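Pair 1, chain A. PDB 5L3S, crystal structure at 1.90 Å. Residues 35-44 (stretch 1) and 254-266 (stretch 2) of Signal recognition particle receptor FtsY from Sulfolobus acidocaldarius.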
# COMPACT_ATOMS: atom_id res chain seq x y z
N LEU A 35 5.60 -7.75 14.66
CA LEU A 35 6.23 -7.57 13.35
C LEU A 35 5.29 -8.05 12.25
O LEU A 35 5.14 -7.39 11.21
CB LEU A 35 7.57 -8.33 13.25
CG LEU A 35 8.74 -7.82 14.11
CD1 LEU A 35 9.95 -8.77 14.00
CD2 LEU A 35 9.14 -6.40 13.70
N ASP A 36 4.66 -9.20 12.48
CA ASP A 36 3.69 -9.76 11.55
C ASP A 36 2.49 -8.83 11.36
O ASP A 36 1.81 -8.88 10.35
CB ASP A 36 3.20 -11.12 12.03
CG ASP A 36 2.30 -11.82 11.01
OD1 ASP A 36 2.69 -11.91 9.83
OD2 ASP A 36 1.20 -12.26 11.39
N SER A 37 2.23 -8.00 12.37
CA SER A 37 1.09 -7.10 12.35
C SER A 37 1.45 -5.75 11.73
O SER A 37 0.69 -4.79 11.82
CB SER A 37 0.59 -6.87 13.79
OG SER A 37 0.03 -8.07 14.32
N ASP A 38 2.63 -5.69 11.11
CA ASP A 38 3.15 -4.46 10.52
C ASP A 38 3.38 -3.32 11.53
O ASP A 38 3.29 -2.14 11.19
CB ASP A 38 2.26 -4.02 9.34
CG ASP A 38 2.34 -5.00 8.17
OD1 ASP A 38 3.47 -5.24 7.69
OD2 ASP A 38 1.30 -5.57 7.78
N VAL A 39 3.70 -3.67 12.77
CA VAL A 39 4.34 -2.68 13.62
C VAL A 39 5.80 -2.70 13.22
O VAL A 39 6.43 -3.76 13.25
CB VAL A 39 4.20 -3.02 15.12
CG1 VAL A 39 4.82 -1.93 15.95
CG2 VAL A 39 2.74 -3.22 15.47
N SER A 40 6.35 -1.56 12.84
CA SER A 40 7.72 -1.53 12.31
C SER A 40 8.73 -2.05 13.33
O SER A 40 8.46 -2.06 14.53
CB SER A 40 8.11 -0.13 11.86
OG SER A 40 8.53 0.65 12.97
N TYR A 41 9.88 -2.50 12.83
CA TYR A 41 10.89 -3.15 13.66
C TYR A 41 11.33 -2.26 14.82
O TYR A 41 11.42 -2.70 15.97
CB TYR A 41 12.12 -3.51 12.81
CG TYR A 41 13.10 -4.43 13.52
CD1 TYR A 41 13.12 -5.80 13.24
CD2 TYR A 41 13.99 -3.94 14.47
CE1 TYR A 41 14.01 -6.65 13.89
CE2 TYR A 41 14.88 -4.78 15.12
CZ TYR A 41 14.89 -6.13 14.83
OH TYR A 41 15.77 -6.95 15.48
N GLU A 42 11.61 -1.00 14.49
CA GLU A 42 12.14 -0.04 15.46
C GLU A 42 11.13 0.27 16.59
O GLU A 42 11.51 0.41 17.75
CB GLU A 42 12.58 1.23 14.74
CG GLU A 42 13.70 1.03 13.70
CD GLU A 42 13.25 0.40 12.37
OE1 GLU A 42 12.04 0.47 12.03
OE2 GLU A 42 14.10 -0.17 11.66
N VAL A 43 9.85 0.38 16.24
CA VAL A 43 8.81 0.64 17.22
C VAL A 43 8.54 -0.60 18.08
O VAL A 43 8.37 -0.51 19.29
CB VAL A 43 7.52 1.13 16.54
CG1 VAL A 43 6.35 1.21 17.53
CG2 VAL A 43 7.77 2.48 15.89
N THR A 44 8.50 -1.76 17.42
CA THR A 44 8.36 -3.04 18.12
C THR A 44 9.44 -3.22 19.18
O THR A 44 9.15 -3.59 20.32
CB THR A 44 8.39 -4.20 17.12
OG1 THR A 44 7.15 -4.21 16.39
CG2 THR A 44 8.56 -5.54 17.81
N ALA A 254 -5.39 -7.14 6.75
CA ALA A 254 -4.29 -6.34 7.26
C ALA A 254 -4.53 -5.99 8.73
O ALA A 254 -5.61 -5.53 9.08
CB ALA A 254 -4.17 -5.06 6.44
N LYS A 255 -3.52 -6.19 9.57
CA LYS A 255 -3.66 -5.91 10.99
C LYS A 255 -3.69 -4.42 11.31
O LYS A 255 -4.37 -4.00 12.24
CB LYS A 255 -2.56 -6.60 11.81
CG LYS A 255 -2.60 -8.10 11.72
CD LYS A 255 -3.82 -8.66 12.40
CE LYS A 255 -3.90 -10.17 12.25
NZ LYS A 255 -2.57 -10.79 12.44
N GLY A 256 -2.95 -3.63 10.54
CA GLY A 256 -2.91 -2.19 10.73
C GLY A 256 -2.01 -1.70 11.85
O GLY A 256 -2.33 -0.71 12.51
N GLY A 257 -0.87 -2.37 12.05
CA GLY A 257 0.03 -2.04 13.15
C GLY A 257 0.57 -0.62 13.07
O GLY A 257 1.05 -0.08 14.06
N ILE A 258 0.50 -0.02 11.87
CA ILE A 258 0.81 1.41 11.69
C ILE A 258 0.07 2.30 12.70
O ILE A 258 0.61 3.31 13.15
CB ILE A 258 0.50 1.92 10.23
CG1 ILE A 258 0.91 3.38 10.05
CG2 ILE A 258 -0.97 1.77 9.87
CD1 ILE A 258 2.41 3.62 10.19
N ALA A 259 -1.15 1.92 13.07
CA ALA A 259 -1.92 2.65 14.09
C ALA A 259 -1.14 2.83 15.40
O ALA A 259 -1.12 3.92 15.99
CB ALA A 259 -3.24 1.95 14.36
N LEU A 260 -0.49 1.76 15.85
CA LEU A 260 0.31 1.81 17.07
C LEU A 260 1.56 2.68 16.88
O LEU A 260 1.89 3.49 17.75
CB LEU A 260 0.71 0.39 17.49
CG LEU A 260 1.60 0.22 18.72
CD1 LEU A 260 1.05 1.03 19.91
CD2 LEU A 260 1.71 -1.27 19.09
N SER A 261 2.24 2.50 15.74
CA SER A 261 3.44 3.27 15.45
C SER A 261 3.17 4.78 15.39
O SER A 261 3.96 5.58 15.88
CB SER A 261 4.09 2.79 14.15
OG SER A 261 4.65 1.50 14.34
N LEU A 262 2.05 5.15 14.77
CA LEU A 262 1.63 6.54 14.68
C LEU A 262 1.43 7.18 16.05
O LEU A 262 1.90 8.29 16.30
CB LEU A 262 0.32 6.62 13.91
CG LEU A 262 0.40 6.47 12.40
CD1 LEU A 262 -1.01 6.37 11.85
CD2 LEU A 262 1.12 7.67 11.86
N ALA A 263 0.71 6.48 16.92
CA ALA A 263 0.48 6.98 18.26
C ALA A 263 1.78 7.02 19.05
O ALA A 263 2.09 8.02 19.70
CB ALA A 263 -0.54 6.11 18.97
N TYR A 264 2.55 5.94 18.97
CA TYR A 264 3.76 5.82 19.78
C TYR A 264 4.85 6.81 19.36
O TYR A 264 5.44 7.48 20.19
CB TYR A 264 4.29 4.37 19.76
CG TYR A 264 5.40 4.09 20.73
CD1 TYR A 264 6.73 4.27 20.36
CD2 TYR A 264 5.13 3.65 22.02
CE1 TYR A 264 7.75 4.01 21.26
CE2 TYR A 264 6.14 3.39 22.91
CZ TYR A 264 7.45 3.57 22.53
OH TYR A 264 8.45 3.32 23.44
N GLU A 265 5.10 6.91 18.05
CA GLU A 265 6.14 7.78 17.52
C GLU A 265 5.73 9.24 17.29
O GLU A 265 6.50 10.15 17.57
CB GLU A 265 6.66 7.24 16.19
CG GLU A 265 7.53 6.04 16.33
CD GLU A 265 8.81 6.36 17.05
OE1 GLU A 265 9.42 7.40 16.72
OE2 GLU A 265 9.19 5.59 17.95
N LEU A 266 4.54 9.45 16.74
CA LEU A 266 4.16 10.76 16.22
C LEU A 266 3.03 11.43 16.99
O LEU A 266 2.66 12.57 16.69
CB LEU A 266 3.76 10.65 14.75
CG LEU A 266 4.83 10.05 13.83
CD1 LEU A 266 4.33 9.94 12.40
CD2 LEU A 266 6.09 10.88 13.92
O HOH W 1 -1.03 -3.58 8.44
O HOH W 2 4.44 0.52 11.81
O HOH W 3 -0.98 -7.06 8.66

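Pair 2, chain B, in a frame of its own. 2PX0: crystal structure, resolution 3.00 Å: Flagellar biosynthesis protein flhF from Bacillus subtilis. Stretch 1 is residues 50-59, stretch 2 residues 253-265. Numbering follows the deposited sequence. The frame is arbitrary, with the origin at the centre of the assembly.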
# COMPACT_ATOMS: atom_id res chain seq x y z
N GLN B 50 -13.10 -19.24 5.66
CA GLN B 50 -11.83 -19.10 6.37
C GLN B 50 -10.81 -18.48 5.44
O GLN B 50 -10.18 -17.48 5.78
CB GLN B 50 -11.31 -20.48 6.82
CG GLN B 50 -11.87 -20.96 8.13
CD GLN B 50 -11.67 -19.94 9.23
OE1 GLN B 50 -10.55 -19.46 9.45
NE2 GLN B 50 -12.76 -19.58 9.92
N GLU B 51 -10.67 -19.10 4.27
CA GLU B 51 -9.72 -18.68 3.25
C GLU B 51 -9.80 -17.21 2.82
O GLU B 51 -8.78 -16.57 2.54
CB GLU B 51 -9.84 -19.62 2.04
CG GLU B 51 -9.37 -21.05 2.34
CD GLU B 51 -9.55 -22.04 1.18
OE1 GLU B 51 -9.06 -21.75 0.06
OE2 GLU B 51 -10.16 -23.11 1.40
N THR B 52 -11.02 -16.67 2.76
CA THR B 52 -11.22 -15.28 2.37
C THR B 52 -10.88 -14.37 3.54
O THR B 52 -10.91 -14.79 4.69
CB THR B 52 -12.67 -15.03 1.98
OG1 THR B 52 -13.51 -15.26 3.12
CG2 THR B 52 -13.09 -15.98 0.88
N GLY B 53 -10.57 -13.12 3.26
CA GLY B 53 -10.22 -12.21 4.34
C GLY B 53 -11.41 -11.79 5.18
O GLY B 53 -11.24 -11.07 6.16
N ILE B 54 -12.60 -12.23 4.78
CA ILE B 54 -13.85 -11.91 5.48
C ILE B 54 -13.65 -11.87 7.00
O ILE B 54 -12.98 -12.72 7.56
CB ILE B 54 -14.93 -12.96 5.13
CG1 ILE B 54 -15.17 -12.95 3.63
CG2 ILE B 54 -16.22 -12.66 5.82
CD1 ILE B 54 -15.58 -11.61 3.09
N LYS B 55 -14.22 -10.87 7.67
CA LYS B 55 -14.08 -10.79 9.11
C LYS B 55 -15.06 -11.72 9.83
O LYS B 55 -16.20 -11.91 9.41
CB LYS B 55 -14.25 -9.34 9.62
CG LYS B 55 -15.61 -8.70 9.42
CD LYS B 55 -15.57 -7.26 9.92
CE LYS B 55 -16.86 -6.49 9.59
NZ LYS B 55 -16.82 -5.03 9.96
N GLU B 56 -14.56 -12.31 10.92
CA GLU B 56 -15.28 -13.25 11.75
C GLU B 56 -16.79 -13.07 11.79
O GLU B 56 -17.55 -13.95 11.36
CB GLU B 56 -14.72 -13.18 13.17
CG GLU B 56 -14.05 -14.46 13.63
CD GLU B 56 -13.16 -15.09 12.55
OE1 GLU B 56 -12.23 -14.42 12.04
OE2 GLU B 56 -13.40 -16.28 12.23
N SER B 57 -17.23 -11.93 12.31
CA SER B 57 -18.65 -11.66 12.41
C SER B 57 -19.43 -12.00 11.15
O SER B 57 -20.55 -12.50 11.23
CB SER B 57 -18.89 -10.19 12.78
OG SER B 57 -17.88 -9.35 12.23
N THR B 58 -18.83 -11.74 9.99
CA THR B 58 -19.48 -12.01 8.71
C THR B 58 -19.58 -13.50 8.43
O THR B 58 -20.62 -13.97 7.97
CB THR B 58 -18.72 -11.36 7.56
OG1 THR B 58 -18.51 -9.98 7.87
CG2 THR B 58 -19.52 -11.44 6.27
N LYS B 59 -18.52 -14.25 8.69
CA LYS B 59 -18.59 -15.69 8.46
C LYS B 59 -19.64 -16.27 9.38
O LYS B 59 -20.50 -17.04 8.96
CB LYS B 59 -17.24 -16.36 8.73
CG LYS B 59 -16.14 -15.98 7.75
CD LYS B 59 -14.89 -16.82 7.97
CE LYS B 59 -14.35 -16.68 9.40
NZ LYS B 59 -13.98 -15.26 9.70
N THR B 253 -3.37 -11.17 -1.75
CA THR B 253 -3.57 -12.62 -1.60
C THR B 253 -5.03 -12.99 -1.47
O THR B 253 -5.46 -14.02 -1.97
CB THR B 253 -2.87 -13.15 -0.33
OG1 THR B 253 -1.46 -13.05 -0.49
CG2 THR B 253 -3.25 -14.60 -0.08
N SER B 254 -5.78 -12.15 -0.77
CA SER B 254 -7.20 -12.37 -0.56
C SER B 254 -7.91 -11.05 -0.83
O SER B 254 -7.28 -10.01 -0.94
CB SER B 254 -7.45 -12.83 0.88
OG SER B 254 -8.79 -12.62 1.27
N LEU B 255 -9.23 -11.09 -0.97
CA LEU B 255 -9.97 -9.89 -1.25
C LEU B 255 -10.98 -9.64 -0.14
O LEU B 255 -11.84 -8.75 -0.24
CB LEU B 255 -10.65 -10.02 -2.60
CG LEU B 255 -9.76 -9.69 -3.80
CD1 LEU B 255 -10.40 -10.15 -5.08
CD2 LEU B 255 -9.53 -8.20 -3.85
N GLY B 256 -10.86 -10.41 0.93
CA GLY B 256 -11.77 -10.24 2.05
C GLY B 256 -11.88 -8.79 2.50
O GLY B 256 -12.99 -8.24 2.60
N SER B 257 -10.74 -8.16 2.77
CA SER B 257 -10.73 -6.78 3.21
C SER B 257 -11.53 -5.86 2.29
O SER B 257 -12.27 -4.97 2.76
CB SER B 257 -9.29 -6.28 3.33
OG SER B 257 -8.54 -6.55 2.16
N VAL B 258 -11.41 -6.06 0.98
CA VAL B 258 -12.13 -5.23 0.03
C VAL B 258 -13.63 -5.49 0.18
O VAL B 258 -14.46 -4.60 -0.00
CB VAL B 258 -11.64 -5.49 -1.42
CG1 VAL B 258 -12.23 -4.46 -2.37
CG2 VAL B 258 -10.13 -5.43 -1.47
N PHE B 259 -13.99 -6.73 0.51
CA PHE B 259 -15.39 -7.06 0.72
C PHE B 259 -15.85 -6.34 1.99
O PHE B 259 -16.80 -5.55 1.98
CB PHE B 259 -15.55 -8.57 0.90
CG PHE B 259 -16.95 -9.01 1.16
CD1 PHE B 259 -17.46 -9.01 2.44
CD2 PHE B 259 -17.77 -9.44 0.12
CE1 PHE B 259 -18.77 -9.43 2.70
CE2 PHE B 259 -19.07 -9.85 0.36
CZ PHE B 259 -19.57 -9.85 1.65
N ASN B 260 -15.14 -6.61 3.08
CA ASN B 260 -15.43 -5.97 4.36
C ASN B 260 -15.78 -4.48 4.18
O ASN B 260 -16.75 -4.00 4.76
CB ASN B 260 -14.21 -6.07 5.28
CG ASN B 260 -13.88 -7.50 5.67
OD1 ASN B 260 -14.73 -8.25 6.16
ND2 ASN B 260 -12.62 -7.88 5.46
N ILE B 261 -14.98 -3.78 3.39
CA ILE B 261 -15.19 -2.35 3.15
C ILE B 261 -16.46 -2.08 2.38
O ILE B 261 -17.15 -1.08 2.63
CB ILE B 261 -14.02 -1.73 2.37
CG1 ILE B 261 -12.80 -1.57 3.27
CG2 ILE B 261 -14.41 -0.37 1.85
CD1 ILE B 261 -13.06 -0.71 4.48
N LEU B 262 -16.74 -2.95 1.42
CA LEU B 262 -17.92 -2.77 0.59
C LEU B 262 -19.18 -3.14 1.34
O LEU B 262 -20.19 -2.45 1.23
CB LEU B 262 -17.80 -3.60 -0.68
CG LEU B 262 -16.87 -3.06 -1.76
CD1 LEU B 262 -16.64 -4.13 -2.83
CD2 LEU B 262 -17.49 -1.81 -2.35
N ALA B 263 -19.12 -4.23 2.11
CA ALA B 263 -20.27 -4.71 2.87
C ALA B 263 -20.94 -3.57 3.64
O ALA B 263 -22.17 -3.41 3.61
CB ALA B 263 -19.85 -5.78 3.83
N GLU B 264 -20.12 -2.79 4.32
CA GLU B 264 -20.59 -1.66 5.08
C GLU B 264 -20.43 -0.34 4.30
O GLU B 264 -19.92 0.65 4.83
CB GLU B 264 -19.82 -1.61 6.40
CG GLU B 264 -18.33 -1.87 6.23
CD GLU B 264 -17.60 -2.13 7.54
OE1 GLU B 264 -17.88 -3.16 8.20
OE2 GLU B 264 -16.74 -1.29 7.92
N SER B 265 -20.88 -0.32 3.04
CA SER B 265 -20.82 0.89 2.17
C SER B 265 -22.16 1.06 1.44
O SER B 265 -23.01 0.18 1.48
CB SER B 265 -19.76 0.76 1.06
OG SER B 265 -18.44 0.64 1.54

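The sharpest difference between the two pairs lies at one matched position on the second stretch, Ser A261 in pair 1 and Asn B260 in pair 2. In pair 1 the short serine stops short of the facing backbone, and a water completes the link: water 2 lies 2.7 Å from Ser A261 OG, accepts from Ser A40 N at 3.0 Å and donates to Asp A38 O at 3.0 Å. In pair 2 the longer asparagine reaches across by itself, and Lys B55 N, the counterpart of Ser A40 N, donates directly to Asn B260 OD1 at 3.1 Å. The same backbone amide is thus satisfied by water in one case and by a side-chain carbonyl in the other.

This contrast is instructive because the framework hardly changes. Fourteen central residues superpose with an RMSD of 0.7 Å. In both, a turn between two helices of stretch 1 packs against the beginning of a helix in stretch 2, and the approach is closest around a glycine, Gly A257 or Gly B256. At matched positions, Asp A38 CA lies 4.7 Å from Gly A257 CA in pair 1, and Gly B53 CA lies 3.4 Å from Gly B256 CA in pair 2. An ideal CB on Gly A257 would fall 2.3 Å from Ser A37 O, and one on Gly B256 would fall 1.9 Å from Gly B53 CA. Both are clashes, so the absence of a side chain is what allows the chains to come this near.

The polar contacts beside the glycine differ. Gly A257 N gives a weak hydrogen bond to Ser A37 O at 2.9 Å. In pair 2 the link uses a side chain of the second stretch: Gly B53 N donates weakly to Ser B254 OG at 2.7 Å, while the same oxygen accepts from Gly B256 N at 3.0 Å, tying the facing turn to the residue that opens the helix. Asp A38, which matches Gly B53, adds a solvent-mediated layer in pair 1. Its OD2 accepts from water 1 at 3.1 Å and water 3 at 2.9 Å, and these waters accept in turn from Gly A256 N and Lys A255 N, both at 2.8 Å.

The apolar part is more conservative. Val A39 matches Ile B54 and Leu A260 matches Phe B259, with side-chain centres nearly coincident. Val A39 CG2 comes within 4.2 Å of Leu A260 CD2, whereas the larger pair meets more tightly, Ile B54 CD1 lying 3.3 Å from Phe B259 CD1.

Farther along, the solutions diverge again. Pair 1 inserts Val A43, which has no matched position in pair 2 and whose CG2 lies 3.6 Å from both Ser A261 OG and Glu A265 CG. In pair 2 Lys B55, the match of Ser A40, extends along the helix to form a salt bridge, Lys B55 NZ to Glu B264 OE1 at 2.8 Å. The general lesson is that a glycine can permit the close backbone approach while water, amide or charge completes it.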